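Local coordinates for CRISPR-associated protein CasA/Cse1 (Thermus thermophilus, PDB 4AN8) that serves as the large subunit of the CRISPR Cascade ribonucleoprotein complex and takes part in selecting foreign DNA during bacterial adaptive immunity, at residues Arg301-Trp304 against Arg305-Ser308; Leu369-Pro372 against Lys373-Glu376; Leu388-Gly391 against Leu392-Leu395. All coordinates share one frame; numbering follows the deposited sequence.

Contact 1: residues Arg301-Trp304 against Arg305-Ser308; sequences RSFW and RDFS
Arg-305 lies across Ser-302, Arg-301 and Trp-304 in a short turn, and its side chain touches all three. Its CB sits 3.2 Å from Ser-302 O and over one face of the Arg-301 guanidinium. The next carbon, CG, makes a CH-pi contact with the six-membered ring of Trp-304, 4.2 Å from Arg-305 CG to the ring centroid and 12° off the normal. Bends at chi2 and chi3 (-140° and -112°) then carry the guanidinium across Arg-301, whose CG lies over one of its faces, toward the rim. At its edge, Arg-305 NH2 donates to a water at 2.8 Å, and Ser-302 N donates to the same water. Arg-305 NH1 comes 3.5 Å from Arg-301 NH1. These like charges are probably eased by carboxylates: Glu-386 pairs with Arg-305 and Asp-306 with Arg-301. In the second pair Arg-301 NH2 reaches Asp-306 OD1 at 3.2 Å, from above the carboxylate plane. Arg-285 is a second salt-bridge partner of that oxygen.

On the aromatic side, Trp-304 CA stands 3.7 Å above the centre of the Phe-307 ring. Phe-303 CE2 touches Phe-307 CE1 at 3.5 Å, an oblique meeting of the two rings. Trp-304 also stacks on Phe-441, and Asp-438 accepts from its NE1.

Three backbone bonds link residues three apart, from Arg-305, Asp-306 and Phe-307 N to Ser-302, Phe-303 and Trp-304 O. This is the pattern of a 3-10 turn, here set in the loop between strand 292-294 and helix 320-333.

Contact 2: residues Leu369-Pro372 against Lys373-Glu376; sequences LLTP and KAEE
Glu-375 folds back over Thr-371, and Pro-372 lies between them in sequence as the first residue of the helix. Glu-375 N donates to Thr-371 O at 2.8 Å, nearly in line with the carbonyl bond. The first carbons of the Glu-375 side chain pass the same oxygen, with CG 3.2 Å from Thr-371 O. CG stands anti to the carbonyl carbon (chi1 -69°), and the extended chain beyond it runs back past the start of the helix toward Leu-370. There Glu-375 OE2 lies 3.6 Å from Leu-370 CD2, a contact with a methyl group. OE2 is also near Leu-370 O, but both are acceptors and they do not bond. The charge is met by Arg-313, which forms a salt bridge with the other oxygen, OE1.

Pro-372 contributes through its carbonyl oxygen, while its ring touches Arg-313. Pro-372 O accepts from Glu-376 N at 2.9 Å, one residue further along the helix than the bond to Thr-371 O. With no N-H of its own, the proline leaves no backbone donor to satisfy at this place in the first turn.

Ala-374 sets its methyl against two oxygens, with CB 3.5 Å from both Leu-369 O and Thr-371 OG1. Val-448 also touches this methyl. Ala-374 N makes a weak bond to Thr-371 OG1 at 3.5 Å, with an N-H...O angle of 155°. That hydroxyl is also hydrogen-bonded to Gly-368 O.

The arrangement is a threonine N-cap followed by proline in the first turn, and it opens the long helix 372-403.

Contact 3: residues Leu388-Gly391 against Leu392-Leu395; sequences LGQG and LKHL
Leu-388 to Leu-395 form regular alpha-helix, and four i-to-i+4 backbone bonds join the two halves. Leu-392 N donates to Leu-388 O at 2.8 Å. Lys-393, His-394 and Leu-395 N follow in turn, donating to the oxygens of Gly-389, Gln-390 and Gly-391.

Among the side chains, the apolar pair is Leu-388 and Leu-392, one turn apart. Leu-392 CD1 approaches Leu-388 CG at 4.2 Å. With chi1 near -67°, Leu-392 CG lies on the side of its backbone N, which brings it to 3.4 Å from Leu-388 O. On another side, Gln-390 NE2 lies 4.2 Å from Lys-393 CD. This is a loose contact between an amide and an aliphatic chain. The lysine carries its amine onward, away from the preceding turn.

Gly-391 takes part through its backbone alone. Its oxygen has two partners: Leu-395 N and a water, which donates to Gly-391 O at 2.8 Å. The same water lies in the plane of the His-394 ring, at its edge, and has a weak 3.5 Å bond to His-394 ND1. It links the backbone to the ring on the exposed side of the helix, though only weakly on the ring side. Glu-492 of helix 483-499 also lies close to ND1.

The buried leucines face the rest of the C-terminal bundle. Leu-388 meets Tyr-433 of helix 429-446, together with Leu-461 and Ala-465 of helix 453-476. Leu-392 touches Leu-429 and Tyr-433 of helix 429-446 and Leu-496 of helix 483-499, while Leu-395 touches Trp-469 and Phe-493.

Contacts 2 and 3 lie on one helix, 372-403: contact 2 at its start, contact 3 further along. Their centres are 27 Å apart. Contact 1 belongs to an earlier loop that runs beside this helix. Its centre is 16 Å from that of contact 2 and 17 Å from that of contact 3. It touches neither, with nearest atoms about 6 Å away in both cases. The helix connects them instead: Phe-307 of contact 1 packs on Leu-378, and Arg-305 pairs with Glu-386. Helix 429-446 is a second shared neighbour, through Trp-434 at contact 1 and Tyr-433 at contact 3. Contact 1 lies where the loop packs on the C-terminal helices; contacts 2 and 3 are local to helix 372-403 and its cap.

Contact 1: residues Arg301-Trp304 against Arg305-Ser308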
loop_
_atom_site.group_PDB
_atom_site.type_symbol
_atom_site.label_atom_id
_atom_site.label_comp_id
_atom_site.label_asym_id
_atom_site.label_seq_id
_atom_site.Cartn_x
_atom_site.Cartn_y
_atom_site.Cartn_z
ATOM N N ARG A 301 11.516 10.690 1.295
ATOM C CA ARG A 301 12.345 9.657 0.678
ATOM C C ARG A 301 11.614 8.791 -0.363
ATOM O O ARG A 301 10.647 8.110 -0.057
ATOM C CB ARG A 301 12.949 8.781 1.776
ATOM C CG ARG A 301 13.709 7.563 1.308
ATOM C CD ARG A 301 14.001 6.660 2.497
ATOM N NE ARG A 301 14.652 5.417 2.101
ATOM C CZ ARG A 301 15.959 5.284 1.922
ATOM N NH1 ARG A 301 16.757 6.325 2.111
ATOM N NH2 ARG A 301 16.470 4.111 1.560
ATOM N N SER A 302 12.107 8.810 -1.594
ATOM C CA SER A 302 11.560 8.001 -2.682
ATOM C C SER A 302 11.454 6.538 -2.296
ATOM O O SER A 302 12.404 5.951 -1.797
ATOM C CB SER A 302 12.439 8.127 -3.938
ATOM O OG SER A 302 12.331 9.416 -4.520
ATOM N N PHE A 303 10.301 5.937 -2.558
ATOM C CA PHE A 303 10.060 4.572 -2.127
ATOM C C PHE A 303 10.962 3.507 -2.788
ATOM O O PHE A 303 11.390 2.551 -2.140
ATOM C CB PHE A 303 8.590 4.201 -2.316
ATOM C CG PHE A 303 8.246 2.887 -1.718
ATOM C CD1 PHE A 303 8.345 2.700 -0.351
ATOM C CD2 PHE A 303 7.888 1.812 -2.521
ATOM C CE1 PHE A 303 8.037 1.435 0.220
ATOM C CE2 PHE A 303 7.591 0.567 -1.972
ATOM C CZ PHE A 303 7.667 0.373 -0.607
ATOM N N TRP A 304 11.241 3.665 -4.073
ATOM C CA TRP A 304 12.034 2.682 -4.803
ATOM C C TRP A 304 13.433 2.546 -4.204
ATOM O O TRP A 304 14.149 1.577 -4.480
ATOM C CB TRP A 304 12.097 3.003 -6.310
ATOM C CG TRP A 304 12.520 4.417 -6.623
ATOM C CD1 TRP A 304 11.703 5.487 -6.815
ATOM C CD2 TRP A 304 13.862 4.910 -6.747
ATOM N NE1 TRP A 304 12.442 6.619 -7.065
ATOM C CE2 TRP A 304 13.775 6.290 -7.040
ATOM C CE3 TRP A 304 15.121 4.318 -6.666
ATOM C CZ2 TRP A 304 14.914 7.097 -7.227
ATOM C CZ3 TRP A 304 16.259 5.121 -6.871
ATOM C CH2 TRP A 304 16.138 6.495 -7.137
ATOM N N ARG A 305 13.812 3.514 -3.379
ATOM C CA ARG A 305 15.111 3.473 -2.718
ATOM C C ARG A 305 15.250 2.295 -1.770
ATOM O O ARG A 305 16.354 1.919 -1.408
ATOM C CB ARG A 305 15.355 4.757 -1.948
ATOM C CG ARG A 305 15.741 5.894 -2.835
ATOM C CD ARG A 305 16.809 6.668 -2.133
ATOM N NE ARG A 305 16.332 7.967 -1.754
ATOM C CZ ARG A 305 16.958 8.776 -0.915
ATOM N NH1 ARG A 305 18.096 8.420 -0.329
ATOM N NH2 ARG A 305 16.410 9.947 -0.659
ATOM N N ASP A 306 14.128 1.719 -1.362
ATOM C CA ASP A 306 14.155 0.535 -0.512
ATOM C C ASP A 306 14.065 -0.774 -1.300
ATOM O O ASP A 306 14.020 -1.842 -0.688
ATOM C CB ASP A 306 13.019 0.590 0.523
ATOM C CG ASP A 306 13.205 1.702 1.527
ATOM O OD1 ASP A 306 14.306 1.829 2.081
ATOM O OD2 ASP A 306 12.259 2.481 1.749
ATOM N N PHE A 307 14.009 -0.712 -2.629
ATOM C CA PHE A 307 13.770 -1.926 -3.416
ATOM C C PHE A 307 14.879 -3.006 -3.355
ATOM O O PHE A 307 14.593 -4.180 -3.602
ATOM C CB PHE A 307 13.442 -1.630 -4.888
ATOM C CG PHE A 307 12.022 -1.159 -5.138
ATOM C CD1 PHE A 307 11.099 -1.051 -4.100
ATOM C CD2 PHE A 307 11.615 -0.826 -6.431
ATOM C CE1 PHE A 307 9.816 -0.620 -4.353
ATOM C CE2 PHE A 307 10.344 -0.402 -6.694
ATOM C CZ PHE A 307 9.431 -0.304 -5.664
ATOM N N SER A 308 16.127 -2.639 -3.065
ATOM C CA SER A 308 17.182 -3.653 -2.938
ATOM C C SER A 308 17.267 -4.178 -1.503
ATOM O O SER A 308 17.609 -5.333 -1.281
ATOM C CB SER A 308 18.538 -3.091 -3.369
ATOM O OG SER A 308 18.929 -2.040 -2.502
HETATM O O HOH W 1 14.387 10.539 -2.459
#

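Contact 2: residues Leu369-Pro372 against Lys373-Glu376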
loop_
_atom_site.group_PDB
_atom_site.type_symbol
_atom_site.label_atom_id
_atom_site.label_comp_id
_atom_site.label_asym_id
_atom_site.label_seq_id
_atom_site.Cartn_x
_atom_site.Cartn_y
_atom_site.Cartn_z
ATOM N N LEU A 369 12.815 -9.912 -12.493
ATOM C CA LEU A 369 13.194 -9.082 -11.359
ATOM C C LEU A 369 13.889 -9.905 -10.276
ATOM O O LEU A 369 14.915 -9.486 -9.738
ATOM C CB LEU A 369 11.979 -8.321 -10.799
ATOM C CG LEU A 369 12.249 -7.559 -9.497
ATOM C CD1 LEU A 369 13.240 -6.441 -9.771
ATOM C CD2 LEU A 369 10.975 -7.023 -8.855
ATOM N N LEU A 370 13.369 -11.090 -9.978
ATOM C CA LEU A 370 13.910 -11.864 -8.859
ATOM C C LEU A 370 14.973 -12.905 -9.231
ATOM O O LEU A 370 15.112 -13.924 -8.561
ATOM C CB LEU A 370 12.785 -12.499 -8.030
ATOM C CG LEU A 370 11.870 -11.540 -7.251
ATOM C CD1 LEU A 370 10.897 -12.297 -6.366
ATOM C CD2 LEU A 370 12.667 -10.564 -6.406
ATOM N N THR A 371 15.728 -12.643 -10.293
ATOM C CA THR A 371 16.898 -13.461 -10.634
ATOM C C THR A 371 18.155 -12.807 -10.046
ATOM O O THR A 371 18.153 -11.608 -9.775
ATOM C CB THR A 371 17.058 -13.588 -12.163
ATOM O OG1 THR A 371 17.265 -12.290 -12.727
ATOM C CG2 THR A 371 15.797 -14.195 -12.789
ATOM N N PRO A 372 19.233 -13.591 -9.842
ATOM C CA PRO A 372 20.491 -13.080 -9.267
ATOM C C PRO A 372 21.101 -11.918 -10.049
ATOM O O PRO A 372 21.640 -10.990 -9.458
ATOM C CB PRO A 372 21.426 -14.296 -9.331
ATOM C CG PRO A 372 20.511 -15.470 -9.254
ATOM C CD PRO A 372 19.271 -15.058 -10.021
ATOM N N LYS A 373 21.021 -11.973 -11.371
ATOM C CA LYS A 373 21.591 -10.919 -12.192
ATOM C C LYS A 373 20.804 -9.620 -12.012
ATOM O O LYS A 373 21.379 -8.588 -11.668
ATOM C CB LYS A 373 21.647 -11.343 -13.670
ATOM C CG LYS A 373 21.906 -10.217 -14.669
ATOM C CD LYS A 373 23.034 -9.273 -14.240
ATOM C CE LYS A 373 24.390 -9.950 -14.226
ATOM N NZ LYS A 373 25.482 -8.972 -13.940
ATOM N N ALA A 374 19.490 -9.681 -12.233
ATOM C CA ALA A 374 18.644 -8.518 -11.996
ATOM C C ALA A 374 18.824 -7.990 -10.571
ATOM O O ALA A 374 18.958 -6.790 -10.370
ATOM C CB ALA A 374 17.184 -8.846 -12.281
ATOM N N GLU A 375 18.843 -8.875 -9.581
ATOM C CA GLU A 375 18.986 -8.413 -8.201
ATOM C C GLU A 375 20.328 -7.711 -8.040
ATOM O O GLU A 375 20.431 -6.692 -7.360
ATOM C CB GLU A 375 18.811 -9.554 -7.195
ATOM C CG GLU A 375 17.365 -10.062 -7.137
ATOM C CD GLU A 375 17.105 -11.104 -6.060
ATOM O OE1 GLU A 375 17.924 -11.260 -5.129
ATOM O OE2 GLU A 375 16.058 -11.771 -6.142
ATOM N N GLU A 376 21.348 -8.257 -8.697
ATOM C CA GLU A 376 22.692 -7.701 -8.661
ATOM C C GLU A 376 22.689 -6.311 -9.274
ATOM O O GLU A 376 23.222 -5.366 -8.690
ATOM C CB GLU A 376 23.659 -8.619 -9.415
ATOM C CG GLU A 376 24.917 -7.945 -9.941
ATOM C CD GLU A 376 25.692 -8.832 -10.907
ATOM O OE1 GLU A 376 25.781 -10.056 -10.664
ATOM O OE2 GLU A 376 26.208 -8.305 -11.917
#

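Contact 3: residues Leu388-Gly391 against Leu392-Leu395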
loop_
_atom_site.group_PDB
_atom_site.type_symbol
_atom_site.label_atom_id
_atom_site.label_comp_id
_atom_site.label_asym_id
_atom_site.label_seq_id
_atom_site.Cartn_x
_atom_site.Cartn_y
_atom_site.Cartn_z
ATOM N N LEU A 388 26.261 8.950 -4.771
ATOM C CA LEU A 388 26.234 10.245 -5.401
ATOM C C LEU A 388 25.379 11.209 -4.568
ATOM O O LEU A 388 25.802 12.337 -4.278
ATOM C CB LEU A 388 25.718 10.101 -6.825
ATOM C CG LEU A 388 25.490 11.393 -7.589
ATOM C CD1 LEU A 388 26.751 12.235 -7.533
ATOM C CD2 LEU A 388 25.116 11.076 -9.000
ATOM N N GLY A 389 24.205 10.743 -4.131
ATOM C CA GLY A 389 23.284 11.574 -3.373
ATOM C C GLY A 389 23.874 12.002 -2.050
ATOM O O GLY A 389 23.562 13.079 -1.531
ATOM N N GLN A 390 24.732 11.156 -1.493
ATOM C CA GLN A 390 25.444 11.483 -0.264
ATOM C C GLN A 390 26.531 12.556 -0.544
ATOM O O GLN A 390 26.720 13.503 0.234
ATOM C CB GLN A 390 26.061 10.211 0.328
ATOM C CG GLN A 390 26.269 10.246 1.839
ATOM C CD GLN A 390 24.960 10.292 2.630
ATOM O OE1 GLN A 390 23.877 10.025 2.097
ATOM N NE2 GLN A 390 25.060 10.639 3.909
ATOM N N GLY A 391 27.230 12.398 -1.663
ATOM C CA GLY A 391 28.168 13.402 -2.127
ATOM C C GLY A 391 27.477 14.734 -2.338
ATOM O O GLY A 391 27.981 15.772 -1.901
ATOM N N LEU A 392 26.311 14.711 -2.985
ATOM C CA LEU A 392 25.518 15.927 -3.185
ATOM C C LEU A 392 25.071 16.545 -1.869
ATOM O O LEU A 392 25.146 17.764 -1.696
ATOM C CB LEU A 392 24.309 15.670 -4.091
ATOM C CG LEU A 392 24.695 15.330 -5.531
ATOM C CD1 LEU A 392 23.482 14.903 -6.385
ATOM C CD2 LEU A 392 25.464 16.490 -6.192
ATOM N N LYS A 393 24.597 15.720 -0.941
ATOM C CA LYS A 393 24.195 16.230 0.367
ATOM C C LYS A 393 25.373 16.922 1.071
ATOM O O LYS A 393 25.209 17.942 1.750
ATOM C CB LYS A 393 23.639 15.099 1.239
ATOM C CG LYS A 393 23.250 15.505 2.655
ATOM C CD LYS A 393 22.898 14.268 3.473
ATOM C CE LYS A 393 22.462 14.610 4.894
ATOM N NZ LYS A 393 21.193 15.419 4.954
ATOM N N HIS A 394 26.562 16.363 0.914
ATOM C CA HIS A 394 27.725 16.938 1.561
ATOM C C HIS A 394 28.066 18.264 0.885
ATOM O O HIS A 394 28.356 19.266 1.547
ATOM C CB HIS A 394 28.915 15.979 1.494
ATOM C CG HIS A 394 30.159 16.521 2.125
ATOM N ND1 HIS A 394 31.294 16.815 1.401
ATOM C CD2 HIS A 394 30.439 16.844 3.410
ATOM C CE1 HIS A 394 32.227 17.281 2.216
ATOM N NE2 HIS A 394 31.732 17.310 3.440
ATOM N N LEU A 395 28.013 18.263 -0.438
ATOM C CA LEU A 395 28.219 19.477 -1.203
ATOM C C LEU A 395 27.277 20.582 -0.694
ATOM O O LEU A 395 27.722 21.693 -0.393
ATOM C CB LEU A 395 27.990 19.192 -2.679
ATOM C CG LEU A 395 28.679 20.095 -3.697
ATOM C CD1 LEU A 395 28.344 19.660 -5.124
ATOM C CD2 LEU A 395 28.255 21.514 -3.477
HETATM O O HOH W 2 30.721 16.031 -1.950
#